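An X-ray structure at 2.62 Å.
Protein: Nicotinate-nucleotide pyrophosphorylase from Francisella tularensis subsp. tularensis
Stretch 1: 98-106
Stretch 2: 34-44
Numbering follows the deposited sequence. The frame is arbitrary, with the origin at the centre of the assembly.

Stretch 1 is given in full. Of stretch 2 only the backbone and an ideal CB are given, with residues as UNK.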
# COMPACT_ATOMS: atom_id res chain seq x y z
N GLY B 98 -16.48 -8.94 -23.58
CA GLY B 98 -16.75 -10.22 -22.97
C GLY B 98 -18.02 -10.28 -22.17
O GLY B 98 -18.91 -9.46 -22.37
N ASN B 99 -18.09 -11.24 -21.26
CA ASN B 99 -19.28 -11.48 -20.45
C ASN B 99 -19.49 -10.43 -19.36
O ASN B 99 -18.57 -10.10 -18.62
CB ASN B 99 -19.21 -12.88 -19.83
CG ASN B 99 -20.40 -13.17 -18.95
OD1 ASN B 99 -20.41 -12.85 -17.75
ND2 ASN B 99 -21.43 -13.78 -19.53
N VAL B 100 -20.71 -9.91 -19.26
CA VAL B 100 -21.07 -8.88 -18.29
C VAL B 100 -20.71 -9.24 -16.85
O VAL B 100 -20.15 -8.43 -16.11
CB VAL B 100 -22.59 -8.62 -18.32
CG1 VAL B 100 -22.89 -7.25 -17.79
CG2 VAL B 100 -23.12 -8.76 -19.72
N ARG B 101 -21.03 -10.47 -16.46
CA ARG B 101 -20.89 -10.91 -15.09
C ARG B 101 -19.42 -11.04 -14.73
O ARG B 101 -18.97 -10.55 -13.71
CB ARG B 101 -21.62 -12.24 -14.88
CG ARG B 101 -23.07 -12.19 -15.33
CD ARG B 101 -23.83 -13.42 -14.88
NE ARG B 101 -25.26 -13.30 -15.12
CZ ARG B 101 -26.12 -14.30 -14.95
NH1 ARG B 101 -25.67 -15.48 -14.54
NH2 ARG B 101 -27.41 -14.14 -15.19
N SER B 102 -18.69 -11.71 -15.61
CA SER B 102 -17.24 -11.85 -15.46
C SER B 102 -16.62 -10.46 -15.33
O SER B 102 -15.90 -10.18 -14.38
CB SER B 102 -16.67 -12.57 -16.68
OG SER B 102 -17.34 -13.79 -16.93
N ILE B 103 -16.95 -9.59 -16.27
CA ILE B 103 -16.40 -8.24 -16.30
C ILE B 103 -16.71 -7.46 -15.01
O ILE B 103 -15.82 -6.82 -14.44
CB ILE B 103 -16.92 -7.45 -17.51
CG1 ILE B 103 -16.29 -7.98 -18.80
CG2 ILE B 103 -16.59 -5.97 -17.37
CD1 ILE B 103 -16.92 -7.41 -20.06
N LEU B 104 -17.96 -7.52 -14.57
CA LEU B 104 -18.37 -6.79 -13.39
C LEU B 104 -17.65 -7.33 -12.16
O LEU B 104 -17.51 -6.63 -11.15
CB LEU B 104 -19.89 -6.87 -13.17
CG LEU B 104 -20.78 -6.08 -14.14
CD1 LEU B 104 -22.26 -6.25 -13.79
CD2 LEU B 104 -20.37 -4.61 -14.20
N THR B 105 -17.21 -8.57 -12.26
CA THR B 105 -16.54 -9.23 -11.16
C THR B 105 -15.04 -8.96 -11.21
O THR B 105 -14.42 -8.66 -10.19
CB THR B 105 -16.82 -10.74 -11.15
OG1 THR B 105 -18.23 -10.94 -10.91
CG2 THR B 105 -16.01 -11.44 -10.08
N ALA B 106 -14.48 -9.04 -12.41
CA ALA B 106 -13.06 -8.74 -12.61
C ALA B 106 -12.72 -7.32 -12.15
O ALA B 106 -11.61 -7.05 -11.66
CB ALA B 106 -12.69 -8.93 -14.07
N UNK B 34 -18.97 -16.47 -4.35
CA UNK B 34 -19.45 -15.92 -5.60
C UNK B 34 -20.01 -14.52 -5.51
O UNK B 34 -20.65 -14.15 -4.52
CB UNK B 34 -20.52 -16.85 -6.18
N UNK B 35 -19.76 -13.74 -6.56
CA UNK B 35 -20.33 -12.41 -6.70
C UNK B 35 -21.85 -12.52 -6.79
O UNK B 35 -22.40 -12.86 -7.84
CB UNK B 35 -19.76 -11.70 -7.93
N UNK B 36 -22.54 -12.25 -5.69
CA UNK B 36 -23.99 -12.48 -5.67
C UNK B 36 -24.77 -11.47 -6.49
O UNK B 36 -25.82 -11.80 -7.02
CB UNK B 36 -24.50 -12.45 -4.23
N UNK B 37 -24.26 -10.24 -6.59
CA UNK B 37 -24.97 -9.18 -7.29
C UNK B 37 -24.79 -9.30 -8.80
O UNK B 37 -25.66 -8.89 -9.57
CB UNK B 37 -24.49 -7.81 -6.81
N UNK B 38 -23.67 -9.87 -9.21
CA UNK B 38 -23.44 -10.14 -10.63
C UNK B 38 -24.51 -11.07 -11.20
O UNK B 38 -24.80 -11.06 -12.40
CB UNK B 38 -22.05 -10.75 -10.84
N UNK B 39 -25.11 -11.87 -10.32
CA UNK B 39 -26.10 -12.84 -10.72
C UNK B 39 -27.38 -12.18 -11.19
O UNK B 39 -28.26 -12.83 -11.78
CB UNK B 39 -26.40 -13.80 -9.56
N UNK B 40 -27.48 -10.88 -10.93
CA UNK B 40 -28.65 -10.11 -11.32
C UNK B 40 -28.49 -9.51 -12.72
O UNK B 40 -29.42 -8.90 -13.24
CB UNK B 40 -28.91 -9.00 -10.30
N UNK B 41 -27.32 -9.69 -13.33
CA UNK B 41 -27.09 -9.12 -14.66
C UNK B 41 -27.36 -10.12 -15.78
O UNK B 41 -27.22 -11.32 -15.59
CB UNK B 41 -25.65 -8.61 -14.77
N UNK B 42 -27.78 -9.63 -16.94
CA UNK B 42 -28.02 -10.51 -18.08
C UNK B 42 -26.76 -11.31 -18.31
O UNK B 42 -25.66 -10.78 -18.20
CB UNK B 42 -28.42 -9.73 -19.33
N UNK B 43 -26.91 -12.59 -18.64
CA UNK B 43 -25.77 -13.47 -18.87
C UNK B 43 -25.37 -13.42 -20.34
O UNK B 43 -25.57 -14.38 -21.09
CB UNK B 43 -26.10 -14.90 -18.45
N UNK B 44 -24.83 -12.28 -20.75
CA UNK B 44 -24.52 -12.03 -22.16
C UNK B 44 -23.14 -11.40 -22.34
O UNK B 44 -22.43 -11.11 -21.37
CB UNK B 44 -25.59 -11.12 -22.78

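Position 34 has phi/psi of 151/143, a region glycine enters far more readily than other residues, and an ideal CB would have nothing of stretch 1 within 5.5 Å. Gly-34 is found.

At position 35 CA-to-CB points toward the helix, and the ideal CB lies 3.4 Å from Thr-105 OG1. So close to a hydroxyl, a short polar side chain suits: Asp, Asn, Ser or Thr. The residue is Asp-35 (chi1 t). Its OD2 stands 2.7 Å from Thr-105 OG1, within hydrogen-bonding distance, with Arg-101 O a rival acceptor 2.9 Å from OG1. Its OD1 turns back to its own stretch, accepting from the backbone N of position 38 at 3.1 Å and, weakly, from the backbone N of position 37 at 3.2 Å.

Positions 36 and 37 are out of reach, so stretch 1 sets no preference; they are Ile-36 and Thr-37.

Position 38 points toward stretch 1. Its ideal CB is 3.8 Å from Thr-105 OG1 and 4.2 Å from Arg-101 O, which favours a small residue such as Ala, Gly or Ser. Ala-38 fits, its CB 4.3 Å from Arg-101 CB.

At position 39 CA-to-CB points away, but the ideal CB is 5.3 Å from Arg-101 NH1, so a flexible polar or acidic chain could fold back. Gln-39 (m, m) does: a water accepts from its NE2 at 3.3 Å and from Arg-101 NH1 at 2.8 Å.

Position 40 points away, with nothing nearby to select; it is Leu-40.

Position 41 faces an apolar patch, its ideal CB 4.2 Å from Leu-104 CD1 and 4.3 Å from Val-100 CG1. A small apolar side chain suits, and Ala-41 supplies one. Its O lies near the edge of the guanidinium and accepts from Arg-101 NE at 2.8 Å and Arg-101 NH2 at 2.9 Å.

Position 42 points away, with the ideal CB still 5.4 Å from Val-100 CG2, so stretch 1 imposes little and many residues would do; it is Glu-42.

Position 43 points sideways, its ideal CB 3.6 Å from Arg-101 CZ and 4.9 Å from Asn-99 ND2. A cation and an amide donor favour Asp, with Asn or Glu plausible. Asp-43 (t) accepts through OD1 from Asn-99 ND2 at 3.1 Å. Its CB covers one guanidinium face, while OD1, 4.0 Å from Arg-101 NE and well out of plane, makes a long, purely electrostatic salt bridge.

At position 44 CA-to-CB points away, but the ideal CB is 4.6 Å from Val-100 CG2, inviting an aliphatic chain. Ile-44 (p) brings CG1 to 3.5 Å from Val-100 CG2, and its O accepts from Val-100 N at 3.0 Å.

Stretch 2 34-44: GDITAQLAEDI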
# COMPACT_ATOMS: atom_id res chain seq x y z
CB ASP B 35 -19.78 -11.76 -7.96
CG ASP B 35 -20.19 -10.31 -8.10
OD1 ASP B 35 -21.16 -9.88 -7.42
OD2 ASP B 35 -19.55 -9.61 -8.91
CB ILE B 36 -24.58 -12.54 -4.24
CG1 ILE B 36 -24.41 -11.20 -3.50
CG2 ILE B 36 -23.99 -13.70 -3.45
CD1 ILE B 36 -25.08 -11.18 -2.13
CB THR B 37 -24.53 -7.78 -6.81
OG1 THR B 37 -24.75 -7.65 -5.40
CG2 THR B 37 -25.31 -6.70 -7.51
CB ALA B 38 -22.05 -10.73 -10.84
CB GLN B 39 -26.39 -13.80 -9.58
CG GLN B 39 -25.27 -14.80 -9.37
CD GLN B 39 -25.02 -15.62 -10.63
OE1 GLN B 39 -25.97 -16.04 -11.30
NE2 GLN B 39 -23.75 -15.82 -10.96
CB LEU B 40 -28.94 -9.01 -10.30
CG LEU B 40 -29.26 -9.43 -8.85
CD1 LEU B 40 -29.18 -8.24 -7.92
CD2 LEU B 40 -30.62 -10.11 -8.72
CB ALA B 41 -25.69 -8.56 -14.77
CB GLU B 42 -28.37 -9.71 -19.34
CG GLU B 42 -29.82 -9.29 -19.49
CD GLU B 42 -30.17 -8.95 -20.95
OE1 GLU B 42 -30.30 -7.74 -21.27
OE2 GLU B 42 -30.31 -9.88 -21.76
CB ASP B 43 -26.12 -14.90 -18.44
CG ASP B 43 -24.92 -15.83 -18.45
OD1 ASP B 43 -23.79 -15.36 -18.18
OD2 ASP B 43 -25.10 -17.03 -18.72
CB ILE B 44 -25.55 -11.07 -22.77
CG1 ILE B 44 -25.37 -9.66 -22.20
CG2 ILE B 44 -26.98 -11.56 -22.50
CD1 ILE B 44 -25.80 -8.56 -23.16
O HOH W 1 -23.09 -16.47 -14.09
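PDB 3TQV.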